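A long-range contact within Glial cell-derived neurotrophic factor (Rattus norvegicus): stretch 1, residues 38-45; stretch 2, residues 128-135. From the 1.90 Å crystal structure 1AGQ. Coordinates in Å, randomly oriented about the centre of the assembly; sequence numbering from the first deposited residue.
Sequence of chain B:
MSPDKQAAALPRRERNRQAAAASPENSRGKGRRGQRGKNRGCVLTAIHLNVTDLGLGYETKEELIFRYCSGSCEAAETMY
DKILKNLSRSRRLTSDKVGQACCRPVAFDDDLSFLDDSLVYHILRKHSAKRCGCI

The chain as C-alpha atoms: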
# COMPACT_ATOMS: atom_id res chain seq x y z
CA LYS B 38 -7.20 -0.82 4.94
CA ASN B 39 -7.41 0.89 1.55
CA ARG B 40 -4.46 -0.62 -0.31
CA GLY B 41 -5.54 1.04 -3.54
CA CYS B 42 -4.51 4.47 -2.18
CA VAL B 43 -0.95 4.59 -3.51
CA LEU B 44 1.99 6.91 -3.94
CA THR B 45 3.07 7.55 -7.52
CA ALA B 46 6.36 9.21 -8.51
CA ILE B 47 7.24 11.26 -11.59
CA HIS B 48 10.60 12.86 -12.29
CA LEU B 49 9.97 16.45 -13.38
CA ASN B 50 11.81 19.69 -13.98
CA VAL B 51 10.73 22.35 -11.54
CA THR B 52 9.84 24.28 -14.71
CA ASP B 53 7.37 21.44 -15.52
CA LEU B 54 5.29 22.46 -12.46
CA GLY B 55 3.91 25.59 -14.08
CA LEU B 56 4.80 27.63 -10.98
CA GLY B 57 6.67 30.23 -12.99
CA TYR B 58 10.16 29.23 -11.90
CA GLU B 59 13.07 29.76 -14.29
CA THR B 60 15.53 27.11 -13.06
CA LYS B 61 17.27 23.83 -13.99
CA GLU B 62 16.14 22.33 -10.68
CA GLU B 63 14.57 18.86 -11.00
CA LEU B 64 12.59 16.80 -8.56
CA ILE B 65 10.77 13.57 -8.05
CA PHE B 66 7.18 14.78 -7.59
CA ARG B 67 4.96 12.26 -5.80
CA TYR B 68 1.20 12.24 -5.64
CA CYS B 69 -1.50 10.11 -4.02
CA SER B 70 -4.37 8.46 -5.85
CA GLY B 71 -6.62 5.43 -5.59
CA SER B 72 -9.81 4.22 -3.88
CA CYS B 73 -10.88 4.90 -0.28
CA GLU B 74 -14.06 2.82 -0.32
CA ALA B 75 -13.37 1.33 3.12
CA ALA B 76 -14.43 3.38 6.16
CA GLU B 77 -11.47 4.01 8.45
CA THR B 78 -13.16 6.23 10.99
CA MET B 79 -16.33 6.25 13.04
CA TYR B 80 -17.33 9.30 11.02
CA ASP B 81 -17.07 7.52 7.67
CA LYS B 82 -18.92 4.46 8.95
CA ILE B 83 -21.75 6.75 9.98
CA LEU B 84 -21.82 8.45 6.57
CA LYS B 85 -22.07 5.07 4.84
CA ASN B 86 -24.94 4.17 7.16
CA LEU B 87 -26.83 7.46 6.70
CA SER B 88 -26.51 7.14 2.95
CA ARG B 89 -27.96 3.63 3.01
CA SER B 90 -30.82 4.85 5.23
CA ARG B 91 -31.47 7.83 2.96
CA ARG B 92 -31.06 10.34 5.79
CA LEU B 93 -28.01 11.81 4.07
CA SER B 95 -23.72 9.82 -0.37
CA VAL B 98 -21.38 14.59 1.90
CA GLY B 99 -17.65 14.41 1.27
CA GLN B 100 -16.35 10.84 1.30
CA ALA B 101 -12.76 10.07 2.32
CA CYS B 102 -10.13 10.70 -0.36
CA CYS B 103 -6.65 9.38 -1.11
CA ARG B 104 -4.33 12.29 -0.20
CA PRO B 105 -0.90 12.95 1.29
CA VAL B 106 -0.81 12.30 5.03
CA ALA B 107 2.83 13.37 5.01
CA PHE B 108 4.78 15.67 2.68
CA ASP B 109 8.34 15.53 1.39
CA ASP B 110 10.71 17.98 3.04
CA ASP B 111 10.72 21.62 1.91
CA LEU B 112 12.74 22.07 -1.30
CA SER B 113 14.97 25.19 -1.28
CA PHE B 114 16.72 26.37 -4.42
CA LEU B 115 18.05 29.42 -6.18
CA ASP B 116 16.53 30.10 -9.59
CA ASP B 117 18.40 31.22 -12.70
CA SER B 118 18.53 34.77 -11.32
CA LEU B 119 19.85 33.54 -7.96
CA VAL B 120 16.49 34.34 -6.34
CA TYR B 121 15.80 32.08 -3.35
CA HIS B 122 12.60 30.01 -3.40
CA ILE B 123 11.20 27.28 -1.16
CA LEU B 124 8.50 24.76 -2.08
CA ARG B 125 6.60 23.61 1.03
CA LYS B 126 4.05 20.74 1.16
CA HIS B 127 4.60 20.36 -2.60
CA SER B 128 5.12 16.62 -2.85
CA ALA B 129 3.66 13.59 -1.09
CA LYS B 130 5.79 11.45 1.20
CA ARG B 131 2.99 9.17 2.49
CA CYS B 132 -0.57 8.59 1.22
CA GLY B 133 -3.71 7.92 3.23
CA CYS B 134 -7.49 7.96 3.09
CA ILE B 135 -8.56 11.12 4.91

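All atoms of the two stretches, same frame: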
# COMPACT_ATOMS: atom_id res chain seq x y z
N LYS B 38 -8.39 -0.70 5.79
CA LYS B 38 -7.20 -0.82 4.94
C LYS B 38 -7.59 -0.57 3.48
O LYS B 38 -8.30 -1.37 2.87
CB LYS B 38 -6.56 -2.21 5.09
N ASN B 39 -7.12 0.54 2.93
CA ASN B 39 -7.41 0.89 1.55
C ASN B 39 -6.09 0.84 0.80
O ASN B 39 -5.42 1.86 0.62
CB ASN B 39 -8.01 2.30 1.48
CG ASN B 39 -9.46 2.34 1.89
OD1 ASN B 39 -10.35 1.98 1.12
ND2 ASN B 39 -9.72 2.78 3.11
N ARG B 40 -5.72 -0.37 0.39
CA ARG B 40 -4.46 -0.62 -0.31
C ARG B 40 -4.37 -0.00 -1.69
O ARG B 40 -3.27 0.08 -2.28
CB ARG B 40 -4.22 -2.13 -0.41
CG ARG B 40 -4.44 -2.87 0.90
CD ARG B 40 -3.13 -3.22 1.57
NE ARG B 40 -2.33 -4.13 0.75
CZ ARG B 40 -1.01 -4.22 0.81
NH1 ARG B 40 -0.33 -3.44 1.65
NH2 ARG B 40 -0.36 -5.07 0.03
N GLY B 41 -5.51 0.42 -2.22
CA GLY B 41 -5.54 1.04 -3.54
C GLY B 41 -5.10 2.50 -3.53
O GLY B 41 -4.91 3.09 -4.60
N CYS B 42 -4.96 3.09 -2.34
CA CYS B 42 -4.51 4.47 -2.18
C CYS B 42 -2.99 4.39 -2.21
O CYS B 42 -2.35 4.03 -1.20
CB CYS B 42 -5.00 5.02 -0.83
SG CYS B 42 -4.46 6.72 -0.44
N VAL B 43 -2.40 4.72 -3.35
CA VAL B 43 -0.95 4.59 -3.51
C VAL B 43 -0.20 5.84 -3.92
O VAL B 43 -0.77 6.78 -4.47
CB VAL B 43 -0.61 3.47 -4.52
CG1 VAL B 43 -1.53 2.27 -4.31
CG2 VAL B 43 -0.76 3.96 -5.92
N LEU B 44 1.09 5.82 -3.64
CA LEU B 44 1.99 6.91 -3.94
C LEU B 44 2.56 6.65 -5.33
O LEU B 44 2.94 5.53 -5.65
CB LEU B 44 3.11 6.91 -2.90
CG LEU B 44 4.12 8.06 -2.83
CD1 LEU B 44 3.44 9.33 -2.41
CD2 LEU B 44 5.20 7.69 -1.84
N THR B 45 2.56 7.68 -6.16
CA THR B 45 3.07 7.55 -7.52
C THR B 45 4.13 8.63 -7.71
O THR B 45 3.90 9.79 -7.34
CB THR B 45 1.97 7.75 -8.57
OG1 THR B 45 0.99 6.72 -8.42
CG2 THR B 45 2.54 7.64 -9.99
N SER B 128 5.01 17.99 -2.39
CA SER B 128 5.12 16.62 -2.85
C SER B 128 4.75 15.65 -1.73
O SER B 128 5.09 15.87 -0.57
CB SER B 128 6.55 16.35 -3.32
OG SER B 128 6.63 15.14 -4.04
N ALA B 129 4.06 14.57 -2.09
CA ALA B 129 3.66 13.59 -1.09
C ALA B 129 4.82 12.69 -0.65
O ALA B 129 5.68 12.31 -1.45
CB ALA B 129 2.52 12.73 -1.64
N LYS B 130 4.81 12.35 0.63
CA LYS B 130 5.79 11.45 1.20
C LYS B 130 5.05 10.15 1.57
O LYS B 130 5.58 9.04 1.41
CB LYS B 130 6.39 12.08 2.46
CG LYS B 130 7.41 11.22 3.17
CD LYS B 130 8.18 12.10 4.16
CE LYS B 130 9.10 11.28 5.04
NZ LYS B 130 9.58 12.07 6.21
N ARG B 131 3.82 10.30 2.07
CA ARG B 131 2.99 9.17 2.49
C ARG B 131 1.56 9.48 2.08
O ARG B 131 1.14 10.62 2.18
CB ARG B 131 3.00 9.03 4.01
CG ARG B 131 4.09 8.16 4.60
CD ARG B 131 3.73 7.79 6.04
NE ARG B 131 3.52 8.96 6.90
CZ ARG B 131 2.45 9.14 7.67
NH1 ARG B 131 1.49 8.23 7.71
NH2 ARG B 131 2.34 10.24 8.41
N CYS B 132 0.82 8.45 1.66
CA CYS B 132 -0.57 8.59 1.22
C CYS B 132 -1.53 7.95 2.21
O CYS B 132 -1.18 6.98 2.87
CB CYS B 132 -0.75 7.91 -0.13
SG CYS B 132 0.25 8.71 -1.41
N GLY B 133 -2.74 8.49 2.31
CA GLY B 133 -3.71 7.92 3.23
C GLY B 133 -5.12 8.37 2.90
O GLY B 133 -5.32 9.39 2.24
N CYS B 134 -6.10 7.59 3.32
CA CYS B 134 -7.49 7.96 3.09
C CYS B 134 -7.86 8.90 4.23
O CYS B 134 -7.80 8.53 5.40
CB CYS B 134 -8.37 6.71 3.09
SG CYS B 134 -8.08 5.72 1.58
N ILE B 135 -8.21 10.14 3.89
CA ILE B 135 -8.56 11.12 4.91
C ILE B 135 -9.84 11.88 4.59
O ILE B 135 -10.29 11.81 3.43
CB ILE B 135 -7.41 12.16 5.12
CG1 ILE B 135 -7.14 12.92 3.82
CG2 ILE B 135 -6.15 11.45 5.59
CD1 ILE B 135 -6.06 13.99 3.95
OXT ILE B 135 -10.36 12.53 5.53

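The contact brings a segment from the N-terminal part of the modelled chain against the C-terminal tail. Touching residues are at least 85 positions apart in sequence. The two segments bury 355 Å² between them, summed over both sides. No hydrogen bond crosses the contact. It is held by packing of apolar side chains and sulfur atoms. The backbones stay too far apart for sheet pairing here: the CA atoms of Leu44 and Cys132 are 6.0 Å apart, and those of Cys42 and Gly133 are 6.5 Å apart.

Leu44 has the largest covered area, 80 Å². It lies in the strand that begins at Val43, and its CA-to-CB bond points toward the tail. Its chi1 is t and its chi2 is p. Leu44 CD1 lies 3.4 Å from Cys132 SG and 3.6 Å from Ala129 CB, so one methyl group touches two residues of the tail. Leu44 CD2 comes within 3.5 Å of Lys130 O. This last contact is with the backbone; the side chain of Lys130 leaves in an extended, all-t conformation, with its CA-to-CB bond pointing away from the contact. The chain turns a corner at Lys130 and Arg131. Leu44 therefore packs against residues on both sides of that corner, Ala129 before it and Cys132 after it.

Cys132 is next, with 66 Å² covered. Its CA-to-CB bond points toward the first segment, and its chi1 is m. Besides meeting Leu44, Cys132 SG lies 3.8 Å from Val43 O. The side chain of Val43 takes no part, since its CA-to-CB bond points away. On the other flank, Cys132 CB is 3.9 Å from Cys42 SG. Cys132 thus touches three consecutive residues of the first segment.

Cys42 has 64 Å² covered. Its chi1 is t, and Cys42 SG reaches the tail backbone, 3.7 Å from Gly133 N. Gly133 has no side chain, and an ideal CB there would point away from the contact, 5.5 Å from Cys42 SG. Cys42 CB lies 4.0 Å from Cys134 SG, so Cys42 packs between the side chains of Cys132 and Cys134. These three cysteines are not bonded to one another. Each is bonded covalently to a group elsewhere in the structure, which ties both segments to the rest of the assembly.

Cys134 also meets Asn39, whose CB lies 3.4 Å from Cys134 SG. The amide end of Asn39 is hydrogen-bonded elsewhere in the structure. Asn39 opens a type I beta turn that ends at Cys42 and is closed by a hydrogen bond from Cys42 N to Asn39 O, 3.2 Å long. The turn brings both of its end residues to the sulfur of Cys134. Arg40 and Gly41, at its middle, make no contact with the tail.

Alternation organises the strand residues. Leu44 points toward the tail, while Val43 and Thr45 point away. In the tail, Cys132 and Cys134 point toward the first segment, with Gly133 between them.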